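Local structure of phenylalanine--tRNA ligase beta subunit (Pyrococcus horikoshii, 2CXI) at residues E127-A130 against L131-R135. The protein is the beta subunit of an alpha2-beta2 synthetase that attaches L-phenylalanine to tRNA(Phe) at the expense of ATP, here an N-terminal fragment that includes the B3/4 editing domain. Numbering follows the deposited sequence.
Sequences EKIA and LTFGR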
ATOM      1  N   GLU A 127     -19.164 -13.507  27.446  1.00 21.65           N
ATOM      2  CA  GLU A 127     -18.800 -14.307  28.598  1.00 22.92           C
ATOM      3  C   GLU A 127     -19.497 -15.662  28.608  1.00 21.63           C
ATOM      4  O   GLU A 127     -18.873 -16.660  28.928  1.00 22.68           O
ATOM      5  CB  GLU A 127     -19.109 -13.563  29.906  1.00 22.91           C
ATOM      6  CG  GLU A 127     -18.365 -12.235  30.061  1.00 25.70           C
ATOM      7  CD  GLU A 127     -18.889 -11.327  31.193  1.00 27.60           C
ATOM      8  OE1 GLU A 127     -19.903 -11.657  31.883  1.00 33.34           O
ATOM      9  OE2 GLU A 127     -18.276 -10.258  31.396  1.00 31.97           O
ATOM     10  N   LYS A 128     -20.795 -15.699  28.334  1.00 21.67           N
ATOM     11  CA  LYS A 128     -21.534 -16.994  28.387  1.00 20.30           C
ATOM     12  C   LYS A 128     -21.026 -17.964  27.332  1.00 19.17           C
ATOM     13  O   LYS A 128     -20.843 -19.152  27.602  1.00 18.16           O
ATOM     14  CB  LYS A 128     -23.034 -16.784  28.192  1.00 20.86           C
ATOM     15  CG  LYS A 128     -23.670 -15.879  29.243  1.00 22.75           C
ATOM     16  CD  LYS A 128     -23.699 -16.518  30.649  1.00 22.75           C
ATOM     17  CE  LYS A 128     -24.003 -15.447  31.688  1.00 27.28           C
ATOM     18  NZ  LYS A 128     -24.220 -16.048  33.067  1.00 26.92           N
ATOM     19  N   ILE A 129     -20.756 -17.475  26.116  1.00 19.30           N
ATOM     20  CA  ILE A 129     -20.158 -18.384  25.119  1.00 18.72           C
ATOM     21  C   ILE A 129     -18.798 -18.928  25.589  1.00 19.53           C
ATOM     22  O   ILE A 129     -18.528 -20.138  25.504  1.00 18.09           O
ATOM     23  CB  ILE A 129     -20.034 -17.712  23.705  1.00 18.56           C
ATOM     24  CG1 ILE A 129     -21.447 -17.421  23.138  1.00 15.19           C
ATOM     25  CG2 ILE A 129     -19.216 -18.647  22.761  1.00 18.21           C
ATOM     26  CD1 ILE A 129     -21.431 -16.686  21.842  1.00 17.41           C
ATOM     27  N   ALA A 130     -17.940 -18.035  26.060  1.00 20.84           N
ATOM     28  CA  ALA A 130     -16.594 -18.425  26.506  1.00 22.27           C
ATOM     29  C   ALA A 130     -16.602 -19.375  27.686  1.00 23.08           C
ATOM     30  O   ALA A 130     -15.768 -20.255  27.765  1.00 21.70           O
ATOM     31  CB  ALA A 130     -15.767 -17.189  26.851  1.00 22.46           C
ATOM     32  N   LEU A 131     -17.538 -19.196  28.611  1.00 25.24           N
ATOM     33  CA  LEU A 131     -17.567 -20.063  29.803  1.00 26.38           C
ATOM     34  C   LEU A 131     -17.930 -21.500  29.488  1.00 26.39           C
ATOM     35  O   LEU A 131     -17.197 -22.422  29.869  1.00 26.24           O
ATOM     36  CB  LEU A 131     -18.541 -19.518  30.859  1.00 26.59           C
ATOM     37  CG  LEU A 131     -18.938 -20.371  32.081  1.00 27.11           C
ATOM     38  CD1 LEU A 131     -17.793 -20.681  33.013  1.00 30.09           C
ATOM     39  CD2 LEU A 131     -20.036 -19.575  32.819  1.00 28.98           C
ATOM     40  N   THR A 132     -19.076 -21.659  28.816  1.00 27.07           N
ATOM     41  CA  THR A 132     -19.752 -22.940  28.582  1.00 27.65           C
ATOM     42  C   THR A 132     -19.292 -23.619  27.294  1.00 25.87           C
ATOM     43  O   THR A 132     -18.684 -24.689  27.297  1.00 25.13           O
ATOM     44  CB  THR A 132     -21.272 -22.676  28.428  1.00 27.95           C
ATOM     45  OG1 THR A 132     -21.760 -21.956  29.573  1.00 32.40           O
ATOM     46  CG2 THR A 132     -22.036 -23.957  28.473  1.00 30.04           C
ATOM     47  N   PHE A 133     -19.628 -22.991  26.182  1.00 24.55           N
ATOM     48  CA  PHE A 133     -19.238 -23.505  24.860  1.00 23.38           C
ATOM     49  C   PHE A 133     -17.719 -23.504  24.725  1.00 21.77           C
ATOM     50  O   PHE A 133     -17.132 -24.443  24.188  1.00 21.74           O
ATOM     51  CB  PHE A 133     -19.898 -22.621  23.784  1.00 22.96           C
ATOM     52  CG  PHE A 133     -19.736 -23.123  22.375  1.00 22.15           C
ATOM     53  CD1 PHE A 133     -20.459 -24.201  21.922  1.00 24.89           C
ATOM     54  CD2 PHE A 133     -18.870 -22.461  21.490  1.00 22.36           C
ATOM     55  CE1 PHE A 133     -20.341 -24.638  20.584  1.00 25.19           C
ATOM     56  CE2 PHE A 133     -18.712 -22.895  20.166  1.00 21.18           C
ATOM     57  CZ  PHE A 133     -19.465 -23.968  19.704  1.00 23.68           C
ATOM     58  N   GLY A 134     -17.065 -22.477  25.266  1.00 21.26           N
ATOM     59  CA  GLY A 134     -15.619 -22.333  25.070  1.00 19.93           C
ATOM     60  C   GLY A 134     -14.729 -22.905  26.175  1.00 20.57           C
ATOM     61  O   GLY A 134     -13.523 -22.637  26.204  1.00 20.23           O
ATOM     62  N   ARG A 135     -15.327 -23.630  27.116  1.00 20.23           N
ATOM     63  CA  ARG A 135     -14.612 -24.271  28.252  1.00 20.27           C
ATOM     64  C   ARG A 135     -13.672 -23.309  28.989  1.00 20.21           C
ATOM     65  O   ARG A 135     -12.435 -23.455  28.955  1.00 19.86           O
ATOM     66  CB  ARG A 135     -13.851 -25.558  27.849  1.00 21.75           C
ATOM     67  CG  ARG A 135     -14.594 -26.503  26.885  1.00 25.12           C
ATOM     68  CD  ARG A 135     -15.761 -27.411  27.407  1.00 32.71           C
ATOM     69  NE  ARG A 135     -15.581 -28.009  28.722  1.00 32.32           N
ATOM     70  CZ  ARG A 135     -16.369 -28.970  29.238  1.00 33.03           C
ATOM     71  NH1 ARG A 135     -17.369 -29.473  28.543  1.00 33.57           N
ATOM     72  NH2 ARG A 135     -16.148 -29.432  30.456  1.00 30.89           N
TER
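The C-terminal end of helix 116-133, in the B3/4 domain, is where I129 and F133 meet side by side as the helix widens into a pi-type turn. The hydrogen bonds change step here. L131 N still gives a regular i to i-4 bond to E127 O (2.9 Å), and T132 N gives a longer but straighter one to K128 O (3.3 Å, N-H...O 170°). Two residues further on, G134 N reaches back five positions to I129 O at 2.8 Å, bent at hydrogen to 137° although the donor lies nearly along the C=O axis. A130 O lies 3.3 Å from G134 C where the chain leaves the helix. On the side facing the domain interior, the CG2 branch of I129 comes within 4.0 Å of F133 CD2, meeting the ring obliquely. One turn apart on the helix, and with I129 CG2 and F133 CG each anti to its own backbone N (F133 chi1 -173°), the two side chains point the same way. F133 CB also lies 3.3 Å from I129 O, close beside the acceptor of the five-residue bond. The pair packs against helix 240-255 and strand 140-146: I129 touches A246, V249 and I142, F133 touches L245, and both reach V140. K242 joins the helix end twice, through a cation-pi contact with the F133 ring and a hydrogen bond from NZ to F133 O. A terminal carbonyl is thereby satisfied, and the lysine charge probably interacts favourably with the helix dipole, so apolar packing and electrostatics together fasten this helix end against its neighbours.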